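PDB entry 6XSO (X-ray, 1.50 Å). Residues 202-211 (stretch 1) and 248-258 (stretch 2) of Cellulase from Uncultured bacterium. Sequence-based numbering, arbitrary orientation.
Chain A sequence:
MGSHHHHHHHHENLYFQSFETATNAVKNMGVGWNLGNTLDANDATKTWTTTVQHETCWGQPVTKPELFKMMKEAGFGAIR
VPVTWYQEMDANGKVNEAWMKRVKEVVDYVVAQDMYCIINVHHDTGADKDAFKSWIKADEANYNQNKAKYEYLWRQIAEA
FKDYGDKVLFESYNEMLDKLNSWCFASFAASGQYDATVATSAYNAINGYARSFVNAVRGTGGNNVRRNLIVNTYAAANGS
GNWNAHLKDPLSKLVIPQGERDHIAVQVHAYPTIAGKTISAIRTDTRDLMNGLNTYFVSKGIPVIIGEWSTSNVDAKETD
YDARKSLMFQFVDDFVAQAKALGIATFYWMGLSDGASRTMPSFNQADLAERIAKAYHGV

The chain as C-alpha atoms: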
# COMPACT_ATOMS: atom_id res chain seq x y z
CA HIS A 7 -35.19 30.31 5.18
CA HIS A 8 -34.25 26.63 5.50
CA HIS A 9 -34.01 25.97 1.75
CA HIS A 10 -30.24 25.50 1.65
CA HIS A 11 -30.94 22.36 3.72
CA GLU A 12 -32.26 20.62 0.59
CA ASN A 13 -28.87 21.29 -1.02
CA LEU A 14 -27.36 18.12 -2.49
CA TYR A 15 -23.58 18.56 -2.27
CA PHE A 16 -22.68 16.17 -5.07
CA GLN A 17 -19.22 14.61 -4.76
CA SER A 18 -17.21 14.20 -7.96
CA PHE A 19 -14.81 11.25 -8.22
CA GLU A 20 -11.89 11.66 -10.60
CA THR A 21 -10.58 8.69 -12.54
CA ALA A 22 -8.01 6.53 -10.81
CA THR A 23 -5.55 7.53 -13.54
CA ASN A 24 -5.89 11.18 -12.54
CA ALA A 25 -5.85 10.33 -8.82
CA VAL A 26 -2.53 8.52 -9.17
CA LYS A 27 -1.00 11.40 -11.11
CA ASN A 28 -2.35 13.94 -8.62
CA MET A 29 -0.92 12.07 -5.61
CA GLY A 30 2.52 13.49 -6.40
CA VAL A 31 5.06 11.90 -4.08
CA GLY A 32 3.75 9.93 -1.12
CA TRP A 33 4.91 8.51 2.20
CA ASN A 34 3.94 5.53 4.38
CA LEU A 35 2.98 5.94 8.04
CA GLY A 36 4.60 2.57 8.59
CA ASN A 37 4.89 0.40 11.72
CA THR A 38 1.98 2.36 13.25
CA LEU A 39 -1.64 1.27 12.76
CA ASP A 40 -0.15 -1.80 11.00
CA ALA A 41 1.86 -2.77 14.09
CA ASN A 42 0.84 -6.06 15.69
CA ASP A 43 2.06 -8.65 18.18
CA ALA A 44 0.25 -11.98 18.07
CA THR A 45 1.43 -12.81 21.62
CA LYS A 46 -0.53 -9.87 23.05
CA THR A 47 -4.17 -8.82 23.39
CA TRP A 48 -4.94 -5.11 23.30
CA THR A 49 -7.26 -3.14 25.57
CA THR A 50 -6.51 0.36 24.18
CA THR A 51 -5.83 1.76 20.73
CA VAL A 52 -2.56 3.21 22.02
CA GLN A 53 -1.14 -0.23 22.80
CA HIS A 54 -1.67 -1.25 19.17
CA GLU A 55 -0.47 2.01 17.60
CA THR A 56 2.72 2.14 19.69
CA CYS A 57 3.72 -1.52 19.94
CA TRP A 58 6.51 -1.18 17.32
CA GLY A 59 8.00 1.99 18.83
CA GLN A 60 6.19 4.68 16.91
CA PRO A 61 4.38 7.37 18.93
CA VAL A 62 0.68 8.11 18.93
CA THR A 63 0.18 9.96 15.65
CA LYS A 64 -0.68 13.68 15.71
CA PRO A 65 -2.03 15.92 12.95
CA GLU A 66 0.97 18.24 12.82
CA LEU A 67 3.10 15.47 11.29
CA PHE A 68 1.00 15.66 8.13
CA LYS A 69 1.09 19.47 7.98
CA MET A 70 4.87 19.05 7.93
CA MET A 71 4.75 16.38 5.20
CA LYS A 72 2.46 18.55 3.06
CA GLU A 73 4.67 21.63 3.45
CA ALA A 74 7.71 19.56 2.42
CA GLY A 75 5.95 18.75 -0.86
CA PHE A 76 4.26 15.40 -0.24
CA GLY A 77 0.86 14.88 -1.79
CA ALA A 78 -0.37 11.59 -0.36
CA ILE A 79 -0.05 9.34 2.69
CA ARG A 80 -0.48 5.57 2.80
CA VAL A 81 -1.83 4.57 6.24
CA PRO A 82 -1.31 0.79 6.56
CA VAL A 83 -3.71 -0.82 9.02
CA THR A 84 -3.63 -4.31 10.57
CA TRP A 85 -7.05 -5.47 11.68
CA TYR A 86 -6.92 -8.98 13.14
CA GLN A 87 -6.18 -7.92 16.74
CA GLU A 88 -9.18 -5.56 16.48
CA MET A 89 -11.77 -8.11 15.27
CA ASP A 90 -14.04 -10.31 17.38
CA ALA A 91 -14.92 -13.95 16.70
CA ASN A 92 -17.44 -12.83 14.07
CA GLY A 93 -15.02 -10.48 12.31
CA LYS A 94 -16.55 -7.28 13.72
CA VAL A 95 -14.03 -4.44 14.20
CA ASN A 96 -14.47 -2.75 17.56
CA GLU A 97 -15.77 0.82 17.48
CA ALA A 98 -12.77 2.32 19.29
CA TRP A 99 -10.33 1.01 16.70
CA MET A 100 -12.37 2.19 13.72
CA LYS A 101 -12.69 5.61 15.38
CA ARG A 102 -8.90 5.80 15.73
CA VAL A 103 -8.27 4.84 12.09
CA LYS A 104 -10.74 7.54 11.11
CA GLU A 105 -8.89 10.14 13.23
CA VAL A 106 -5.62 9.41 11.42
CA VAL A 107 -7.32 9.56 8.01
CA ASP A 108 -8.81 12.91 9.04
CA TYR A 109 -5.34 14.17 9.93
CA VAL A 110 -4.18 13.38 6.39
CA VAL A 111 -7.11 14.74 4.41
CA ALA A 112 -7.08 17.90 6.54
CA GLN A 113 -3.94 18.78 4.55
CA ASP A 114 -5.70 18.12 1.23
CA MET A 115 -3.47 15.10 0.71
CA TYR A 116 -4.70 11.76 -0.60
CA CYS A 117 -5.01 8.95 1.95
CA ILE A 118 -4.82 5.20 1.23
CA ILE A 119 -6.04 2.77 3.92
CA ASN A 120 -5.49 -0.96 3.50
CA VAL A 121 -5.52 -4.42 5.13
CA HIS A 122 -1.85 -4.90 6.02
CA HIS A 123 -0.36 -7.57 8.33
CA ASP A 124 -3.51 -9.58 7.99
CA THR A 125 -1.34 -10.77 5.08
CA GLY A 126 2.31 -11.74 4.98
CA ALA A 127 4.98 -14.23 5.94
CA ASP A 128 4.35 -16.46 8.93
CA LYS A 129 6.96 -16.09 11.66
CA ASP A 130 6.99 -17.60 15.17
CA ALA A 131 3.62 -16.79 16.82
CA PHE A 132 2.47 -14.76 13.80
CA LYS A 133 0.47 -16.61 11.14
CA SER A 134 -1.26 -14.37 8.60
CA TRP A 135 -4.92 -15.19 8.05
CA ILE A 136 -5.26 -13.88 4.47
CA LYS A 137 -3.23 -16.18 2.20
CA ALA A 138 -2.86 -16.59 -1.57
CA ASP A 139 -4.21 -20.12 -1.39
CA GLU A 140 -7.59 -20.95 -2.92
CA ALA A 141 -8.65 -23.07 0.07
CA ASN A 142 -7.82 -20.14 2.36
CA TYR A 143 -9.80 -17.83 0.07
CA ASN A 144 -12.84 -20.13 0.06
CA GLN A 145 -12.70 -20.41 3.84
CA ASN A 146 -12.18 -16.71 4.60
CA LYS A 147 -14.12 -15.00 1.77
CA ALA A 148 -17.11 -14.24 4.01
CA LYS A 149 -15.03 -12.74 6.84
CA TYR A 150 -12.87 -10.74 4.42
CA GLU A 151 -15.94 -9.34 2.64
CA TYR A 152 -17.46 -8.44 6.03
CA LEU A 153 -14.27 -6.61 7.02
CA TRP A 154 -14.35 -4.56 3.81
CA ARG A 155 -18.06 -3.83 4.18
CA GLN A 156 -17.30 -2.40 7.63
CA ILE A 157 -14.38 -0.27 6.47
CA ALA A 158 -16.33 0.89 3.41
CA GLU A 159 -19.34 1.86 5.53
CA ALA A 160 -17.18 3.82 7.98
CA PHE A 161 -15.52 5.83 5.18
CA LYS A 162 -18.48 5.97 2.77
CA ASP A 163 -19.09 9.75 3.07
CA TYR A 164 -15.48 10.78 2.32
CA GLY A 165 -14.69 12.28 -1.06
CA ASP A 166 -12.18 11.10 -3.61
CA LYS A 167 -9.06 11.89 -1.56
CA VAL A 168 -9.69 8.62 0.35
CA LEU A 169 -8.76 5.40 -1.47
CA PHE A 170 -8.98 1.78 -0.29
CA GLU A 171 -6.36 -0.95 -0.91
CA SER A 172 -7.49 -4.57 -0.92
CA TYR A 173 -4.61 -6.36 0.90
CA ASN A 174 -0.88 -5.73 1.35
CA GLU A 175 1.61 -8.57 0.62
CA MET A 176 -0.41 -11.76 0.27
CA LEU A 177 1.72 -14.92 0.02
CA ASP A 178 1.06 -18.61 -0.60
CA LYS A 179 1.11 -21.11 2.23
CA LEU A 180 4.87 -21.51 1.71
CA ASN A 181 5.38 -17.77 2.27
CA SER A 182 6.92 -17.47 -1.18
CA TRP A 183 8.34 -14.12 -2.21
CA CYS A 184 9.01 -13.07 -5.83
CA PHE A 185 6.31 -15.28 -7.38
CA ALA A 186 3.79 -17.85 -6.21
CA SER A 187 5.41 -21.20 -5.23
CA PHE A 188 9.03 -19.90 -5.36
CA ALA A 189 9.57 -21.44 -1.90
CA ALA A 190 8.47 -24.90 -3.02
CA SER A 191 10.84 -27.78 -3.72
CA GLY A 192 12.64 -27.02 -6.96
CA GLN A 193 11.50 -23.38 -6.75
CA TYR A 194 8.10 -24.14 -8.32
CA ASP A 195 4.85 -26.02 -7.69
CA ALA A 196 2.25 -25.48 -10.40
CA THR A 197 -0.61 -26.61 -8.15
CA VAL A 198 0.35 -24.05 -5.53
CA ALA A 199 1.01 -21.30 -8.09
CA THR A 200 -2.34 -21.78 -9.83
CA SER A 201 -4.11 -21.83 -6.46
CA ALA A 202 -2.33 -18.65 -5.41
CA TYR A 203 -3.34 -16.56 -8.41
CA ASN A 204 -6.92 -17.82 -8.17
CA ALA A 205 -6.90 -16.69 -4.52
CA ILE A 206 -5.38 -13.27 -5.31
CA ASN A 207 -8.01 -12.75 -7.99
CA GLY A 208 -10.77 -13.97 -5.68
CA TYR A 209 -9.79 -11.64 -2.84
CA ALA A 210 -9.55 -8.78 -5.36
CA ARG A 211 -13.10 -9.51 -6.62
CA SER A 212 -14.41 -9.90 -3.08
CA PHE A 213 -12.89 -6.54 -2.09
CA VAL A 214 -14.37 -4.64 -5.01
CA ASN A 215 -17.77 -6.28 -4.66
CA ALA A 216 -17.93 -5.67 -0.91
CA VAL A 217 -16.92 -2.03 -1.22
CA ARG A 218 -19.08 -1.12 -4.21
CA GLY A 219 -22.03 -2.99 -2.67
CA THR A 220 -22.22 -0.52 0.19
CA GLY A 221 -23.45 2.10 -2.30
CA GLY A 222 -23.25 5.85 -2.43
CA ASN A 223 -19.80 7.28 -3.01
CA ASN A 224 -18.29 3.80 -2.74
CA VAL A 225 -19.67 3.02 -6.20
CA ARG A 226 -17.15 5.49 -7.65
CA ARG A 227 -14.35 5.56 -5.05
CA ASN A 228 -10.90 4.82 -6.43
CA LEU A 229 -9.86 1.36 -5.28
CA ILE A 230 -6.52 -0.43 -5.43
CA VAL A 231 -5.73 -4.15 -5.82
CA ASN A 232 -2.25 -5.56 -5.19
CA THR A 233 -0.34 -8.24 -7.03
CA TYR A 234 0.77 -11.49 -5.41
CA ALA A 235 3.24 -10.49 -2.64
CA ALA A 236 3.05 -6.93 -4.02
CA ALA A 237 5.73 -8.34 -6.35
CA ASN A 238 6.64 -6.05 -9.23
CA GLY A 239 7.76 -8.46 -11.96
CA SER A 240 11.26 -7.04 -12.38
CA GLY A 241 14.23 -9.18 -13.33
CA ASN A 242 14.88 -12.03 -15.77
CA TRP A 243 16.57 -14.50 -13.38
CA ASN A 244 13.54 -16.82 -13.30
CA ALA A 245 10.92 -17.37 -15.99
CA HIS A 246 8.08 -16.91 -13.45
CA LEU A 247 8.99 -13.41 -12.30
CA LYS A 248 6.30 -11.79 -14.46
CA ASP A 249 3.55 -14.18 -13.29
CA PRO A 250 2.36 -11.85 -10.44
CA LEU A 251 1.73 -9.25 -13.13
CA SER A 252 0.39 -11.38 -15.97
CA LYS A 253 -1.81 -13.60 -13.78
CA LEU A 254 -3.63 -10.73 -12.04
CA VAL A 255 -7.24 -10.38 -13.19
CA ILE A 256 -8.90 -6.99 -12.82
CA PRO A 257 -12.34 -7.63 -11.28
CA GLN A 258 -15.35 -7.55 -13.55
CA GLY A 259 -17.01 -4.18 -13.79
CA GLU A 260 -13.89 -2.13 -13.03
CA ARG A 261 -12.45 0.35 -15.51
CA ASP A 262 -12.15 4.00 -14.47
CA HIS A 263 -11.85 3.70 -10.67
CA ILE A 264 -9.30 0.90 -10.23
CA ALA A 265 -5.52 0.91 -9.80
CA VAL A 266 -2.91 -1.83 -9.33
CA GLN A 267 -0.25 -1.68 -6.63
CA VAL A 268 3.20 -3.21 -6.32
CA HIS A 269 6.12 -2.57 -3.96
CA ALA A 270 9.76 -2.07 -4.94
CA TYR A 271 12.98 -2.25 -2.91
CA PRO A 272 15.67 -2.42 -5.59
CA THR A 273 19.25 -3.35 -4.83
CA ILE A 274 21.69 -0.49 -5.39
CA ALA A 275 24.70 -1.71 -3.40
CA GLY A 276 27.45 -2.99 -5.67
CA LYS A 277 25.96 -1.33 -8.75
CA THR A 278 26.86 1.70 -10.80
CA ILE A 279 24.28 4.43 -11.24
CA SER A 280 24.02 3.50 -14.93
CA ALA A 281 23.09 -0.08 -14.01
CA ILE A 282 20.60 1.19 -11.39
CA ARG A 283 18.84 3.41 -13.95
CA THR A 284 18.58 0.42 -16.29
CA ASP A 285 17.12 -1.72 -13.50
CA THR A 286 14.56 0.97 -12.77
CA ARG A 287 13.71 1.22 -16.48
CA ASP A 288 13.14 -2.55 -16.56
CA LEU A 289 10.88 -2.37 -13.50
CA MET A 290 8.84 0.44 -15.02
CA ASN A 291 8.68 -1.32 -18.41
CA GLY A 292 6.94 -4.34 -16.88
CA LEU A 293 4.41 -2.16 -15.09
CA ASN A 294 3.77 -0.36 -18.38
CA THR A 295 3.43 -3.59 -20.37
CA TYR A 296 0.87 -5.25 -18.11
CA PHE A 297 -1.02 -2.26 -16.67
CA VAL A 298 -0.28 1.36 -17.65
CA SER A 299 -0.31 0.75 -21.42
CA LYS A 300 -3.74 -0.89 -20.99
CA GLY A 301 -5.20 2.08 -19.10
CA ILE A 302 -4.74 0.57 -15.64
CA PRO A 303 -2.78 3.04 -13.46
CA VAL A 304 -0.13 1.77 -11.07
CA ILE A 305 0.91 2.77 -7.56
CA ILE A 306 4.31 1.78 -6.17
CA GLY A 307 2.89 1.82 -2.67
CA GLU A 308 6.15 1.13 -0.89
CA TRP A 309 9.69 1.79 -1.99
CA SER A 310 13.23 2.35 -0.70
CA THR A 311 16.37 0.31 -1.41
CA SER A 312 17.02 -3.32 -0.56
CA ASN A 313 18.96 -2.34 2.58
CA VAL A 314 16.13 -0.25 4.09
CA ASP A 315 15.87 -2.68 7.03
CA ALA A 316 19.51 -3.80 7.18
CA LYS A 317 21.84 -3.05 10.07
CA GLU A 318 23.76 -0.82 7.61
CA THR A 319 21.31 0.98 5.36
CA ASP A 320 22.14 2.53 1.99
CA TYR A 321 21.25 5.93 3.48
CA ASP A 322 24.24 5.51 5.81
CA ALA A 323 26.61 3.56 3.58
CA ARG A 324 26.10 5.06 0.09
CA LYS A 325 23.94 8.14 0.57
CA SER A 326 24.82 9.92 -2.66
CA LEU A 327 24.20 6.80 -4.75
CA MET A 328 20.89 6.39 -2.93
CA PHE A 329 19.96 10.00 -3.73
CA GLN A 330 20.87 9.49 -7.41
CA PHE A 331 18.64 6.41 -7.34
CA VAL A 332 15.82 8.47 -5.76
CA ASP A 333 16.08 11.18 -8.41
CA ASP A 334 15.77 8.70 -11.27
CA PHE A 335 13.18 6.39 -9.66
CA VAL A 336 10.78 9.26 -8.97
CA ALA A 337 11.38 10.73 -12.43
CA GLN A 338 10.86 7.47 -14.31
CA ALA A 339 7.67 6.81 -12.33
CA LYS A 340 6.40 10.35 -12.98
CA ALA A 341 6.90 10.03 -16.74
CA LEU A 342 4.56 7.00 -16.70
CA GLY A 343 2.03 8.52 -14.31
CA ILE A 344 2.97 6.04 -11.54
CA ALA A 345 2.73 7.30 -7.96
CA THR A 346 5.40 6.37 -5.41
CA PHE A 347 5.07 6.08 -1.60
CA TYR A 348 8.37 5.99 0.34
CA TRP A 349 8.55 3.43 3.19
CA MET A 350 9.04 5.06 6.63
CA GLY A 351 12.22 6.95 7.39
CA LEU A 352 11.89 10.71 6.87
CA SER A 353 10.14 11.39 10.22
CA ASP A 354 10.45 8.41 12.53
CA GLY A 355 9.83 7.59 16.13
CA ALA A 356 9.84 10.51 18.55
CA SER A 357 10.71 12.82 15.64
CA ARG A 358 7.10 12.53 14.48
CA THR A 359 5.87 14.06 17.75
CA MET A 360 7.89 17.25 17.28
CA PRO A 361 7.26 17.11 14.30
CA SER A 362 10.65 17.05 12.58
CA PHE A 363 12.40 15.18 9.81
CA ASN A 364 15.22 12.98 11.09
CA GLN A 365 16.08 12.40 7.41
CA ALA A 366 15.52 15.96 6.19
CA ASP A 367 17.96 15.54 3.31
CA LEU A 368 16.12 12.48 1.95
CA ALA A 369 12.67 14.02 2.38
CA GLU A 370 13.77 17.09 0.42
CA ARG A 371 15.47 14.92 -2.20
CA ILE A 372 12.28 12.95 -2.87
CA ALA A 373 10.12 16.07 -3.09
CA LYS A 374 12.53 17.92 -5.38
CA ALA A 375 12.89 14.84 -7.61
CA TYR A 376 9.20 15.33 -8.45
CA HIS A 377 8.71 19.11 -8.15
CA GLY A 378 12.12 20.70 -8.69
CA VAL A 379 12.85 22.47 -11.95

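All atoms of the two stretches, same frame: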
# COMPACT_ATOMS: atom_id res chain seq x y z
N ALA A 202 -2.67 -19.96 -5.96
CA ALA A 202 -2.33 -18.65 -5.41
C ALA A 202 -2.91 -17.53 -6.24
O ALA A 202 -3.49 -16.59 -5.70
CB ALA A 202 -0.81 -18.55 -5.33
N TYR A 203 -2.79 -17.62 -7.57
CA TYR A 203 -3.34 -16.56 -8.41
C TYR A 203 -4.86 -16.59 -8.42
O TYR A 203 -5.50 -15.53 -8.46
CB TYR A 203 -2.71 -16.57 -9.80
CG TYR A 203 -1.21 -16.38 -9.73
CD1 TYR A 203 -0.65 -15.26 -9.13
CD2 TYR A 203 -0.35 -17.32 -10.24
CE1 TYR A 203 0.72 -15.10 -9.04
CE2 TYR A 203 1.02 -17.16 -10.16
CZ TYR A 203 1.56 -16.05 -9.55
OH TYR A 203 2.92 -15.88 -9.44
N ASN A 204 -5.48 -17.78 -8.35
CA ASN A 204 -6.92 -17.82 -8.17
C ASN A 204 -7.34 -17.12 -6.88
O ASN A 204 -8.37 -16.43 -6.85
CB ASN A 204 -7.41 -19.27 -8.13
CG ASN A 204 -7.46 -19.92 -9.51
OD1 ASN A 204 -7.21 -19.28 -10.54
ND2 ASN A 204 -7.79 -21.21 -9.53
N ALA A 205 -6.58 -17.32 -5.80
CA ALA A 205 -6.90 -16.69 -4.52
C ALA A 205 -6.71 -15.17 -4.57
O ALA A 205 -7.57 -14.42 -4.09
CB ALA A 205 -6.04 -17.28 -3.41
N ILE A 206 -5.59 -14.71 -5.12
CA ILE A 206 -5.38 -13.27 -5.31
C ILE A 206 -6.57 -12.68 -6.05
O ILE A 206 -7.15 -11.66 -5.64
CB ILE A 206 -4.07 -12.99 -6.06
CG1 ILE A 206 -2.86 -13.31 -5.18
CG2 ILE A 206 -4.07 -11.52 -6.56
CD1 ILE A 206 -2.60 -12.32 -4.09
N ASN A 207 -6.94 -13.30 -7.17
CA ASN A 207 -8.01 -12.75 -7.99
C ASN A 207 -9.35 -12.83 -7.28
O ASN A 207 -10.15 -11.90 -7.41
CB ASN A 207 -8.05 -13.45 -9.34
CG ASN A 207 -6.81 -13.17 -10.16
OD1 ASN A 207 -6.12 -12.16 -9.96
ND2 ASN A 207 -6.50 -14.07 -11.09
N GLY A 208 -9.56 -13.87 -6.47
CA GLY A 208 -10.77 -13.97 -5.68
C GLY A 208 -10.87 -12.91 -4.61
O GLY A 208 -11.90 -12.26 -4.46
N TYR A 209 -9.78 -12.71 -3.85
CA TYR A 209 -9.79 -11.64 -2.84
C TYR A 209 -10.00 -10.28 -3.49
O TYR A 209 -10.74 -9.43 -2.96
CB TYR A 209 -8.51 -11.68 -2.02
CG TYR A 209 -8.52 -12.69 -0.88
CD1 TYR A 209 -9.36 -12.51 0.21
CD2 TYR A 209 -7.68 -13.81 -0.88
CE1 TYR A 209 -9.39 -13.40 1.26
CE2 TYR A 209 -7.68 -14.70 0.19
CZ TYR A 209 -8.54 -14.49 1.24
OH TYR A 209 -8.61 -15.31 2.34
N ALA A 210 -9.38 -10.05 -4.65
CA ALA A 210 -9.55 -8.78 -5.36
C ALA A 210 -11.02 -8.55 -5.73
O ALA A 210 -11.55 -7.45 -5.53
CB ALA A 210 -8.65 -8.73 -6.60
N ARG A 211 -11.68 -9.58 -6.30
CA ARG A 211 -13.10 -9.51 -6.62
C ARG A 211 -13.94 -9.27 -5.37
O ARG A 211 -14.86 -8.44 -5.37
CB ARG A 211 -13.55 -10.85 -7.20
CG ARG A 211 -13.27 -11.14 -8.65
CD ARG A 211 -14.21 -12.26 -9.15
NE ARG A 211 -14.24 -13.46 -8.31
CZ ARG A 211 -13.32 -14.44 -8.34
NH1 ARG A 211 -12.27 -14.37 -9.14
NH2 ARG A 211 -13.45 -15.50 -7.55
N LYS A 248 7.40 -12.65 -14.01
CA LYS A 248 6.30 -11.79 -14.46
C LYS A 248 4.94 -12.35 -14.08
O LYS A 248 3.94 -11.64 -14.27
CB LYS A 248 6.33 -11.58 -15.97
CG LYS A 248 7.61 -10.89 -16.49
CD LYS A 248 7.68 -9.46 -16.06
CE LYS A 248 8.86 -8.72 -16.73
NZ LYS A 248 10.20 -9.12 -16.20
N ASP A 249 4.86 -13.58 -13.57
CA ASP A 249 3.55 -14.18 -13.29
C ASP A 249 2.70 -13.34 -12.33
O ASP A 249 1.48 -13.27 -12.57
CB ASP A 249 3.70 -15.62 -12.80
CG ASP A 249 4.29 -16.58 -13.85
OD1 ASP A 249 4.69 -16.15 -14.95
OD2 ASP A 249 4.33 -17.79 -13.56
N PRO A 250 3.22 -12.73 -11.27
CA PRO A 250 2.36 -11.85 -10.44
C PRO A 250 1.70 -10.73 -11.23
O PRO A 250 0.60 -10.28 -10.87
CB PRO A 250 3.33 -11.33 -9.36
CG PRO A 250 4.31 -12.46 -9.22
CD PRO A 250 4.56 -12.91 -10.66
N LEU A 251 2.33 -10.28 -12.31
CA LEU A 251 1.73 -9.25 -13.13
C LEU A 251 0.76 -9.83 -14.16
O LEU A 251 -0.36 -9.35 -14.31
CB LEU A 251 2.81 -8.45 -13.88
CG LEU A 251 3.99 -7.87 -13.10
CD1 LEU A 251 4.78 -6.91 -13.99
CD2 LEU A 251 3.58 -7.13 -11.83
N SER A 252 1.18 -10.88 -14.87
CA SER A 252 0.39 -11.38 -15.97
C SER A 252 -0.79 -12.22 -15.51
O SER A 252 -1.74 -12.39 -16.28
CB SER A 252 1.25 -12.24 -16.90
OG SER A 252 1.61 -13.46 -16.27
N LYS A 253 -0.74 -12.74 -14.29
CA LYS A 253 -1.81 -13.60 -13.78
C LYS A 253 -2.80 -12.85 -12.89
O LYS A 253 -3.71 -13.48 -12.33
CB LYS A 253 -1.20 -14.78 -13.01
CG LYS A 253 -0.24 -15.65 -13.80
CD LYS A 253 -0.92 -16.48 -14.83
CE LYS A 253 0.11 -17.37 -15.52
NZ LYS A 253 -0.47 -17.98 -16.73
N LEU A 254 -2.65 -11.54 -12.76
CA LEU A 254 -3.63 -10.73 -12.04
C LEU A 254 -4.81 -10.45 -12.96
O LEU A 254 -4.62 -10.07 -14.12
CB LEU A 254 -2.98 -9.41 -11.61
CG LEU A 254 -3.88 -8.48 -10.81
CD1 LEU A 254 -4.32 -9.11 -9.49
CD2 LEU A 254 -3.21 -7.15 -10.50
N VAL A 255 -6.02 -10.65 -12.45
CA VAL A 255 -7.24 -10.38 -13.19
C VAL A 255 -7.93 -9.20 -12.53
O VAL A 255 -8.21 -9.22 -11.32
CB VAL A 255 -8.16 -11.61 -13.23
CG1 VAL A 255 -9.54 -11.20 -13.75
CG2 VAL A 255 -7.56 -12.72 -14.08
N ILE A 256 -8.15 -8.15 -13.32
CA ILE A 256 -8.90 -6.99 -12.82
C ILE A 256 -10.36 -7.39 -12.64
O ILE A 256 -10.97 -7.91 -13.59
CB ILE A 256 -8.78 -5.83 -13.81
CG1 ILE A 256 -7.32 -5.43 -14.04
CG2 ILE A 256 -9.60 -4.65 -13.30
CD1 ILE A 256 -6.57 -5.03 -12.79
N PRO A 257 -10.97 -7.16 -11.48
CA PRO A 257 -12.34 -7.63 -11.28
C PRO A 257 -13.32 -7.09 -12.29
O PRO A 257 -13.21 -5.95 -12.77
CB PRO A 257 -12.68 -7.15 -9.86
CG PRO A 257 -11.37 -7.17 -9.16
CD PRO A 257 -10.35 -6.73 -10.21
N GLN A 258 -14.30 -7.93 -12.61
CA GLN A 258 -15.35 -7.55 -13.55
C GLN A 258 -16.03 -6.27 -13.09
O GLN A 258 -16.29 -6.07 -11.89
CB GLN A 258 -16.38 -8.68 -13.64
CG GLN A 258 -17.46 -8.44 -14.68
CD GLN A 258 -18.39 -9.63 -14.84
OE1 GLN A 258 -19.22 -9.91 -13.98
NE2 GLN A 258 -18.24 -10.35 -15.95
O HOH W 1 -10.21 -10.50 -9.85

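One asparagine side chain, Asn207, makes both direct hydrogen bonds between this helix and the loop that follows a short helix. Asn207 spends both ends of its amide on the backbone of the other stretch: Val255 N donates to Asn207 OD1 at 2.9 Å, and Asn207 ND2 donates to Lys253 O at 3.1 Å. Both bonds are nearly straight, so the carboxamide reads the chain on both sides of Leu254 much as a neighbouring strand would. The backbone of Asn207 adds a third link, through a water that donates to Asn207 O and to Val255 O, at 2.8 Å each.

Apolar contacts lie about a turn away on each side, at Tyr203 and Ala210, and one lies right beside the clamp, at Ile206. Towards the start of the helix, Lys253 CB lies over a face of the Tyr203 ring, 3.9 Å from its centroid, a CH-pi contact made by the root of a lysine whose end leads away. Tyr203 OH reaches on to Asp249 CB, at 3.5 Å, and finds its hydrogen bond elsewhere in the structure. Further along, Pro257 packs on the helix, with its CG 4.0 Å from Ala210 CB. Leu254 points away at its CA-to-CB bond, yet its CD1 returns to within 3.8 Å of Ile206 CG2. The rule is polar precision at the centre, with apolar packing around it.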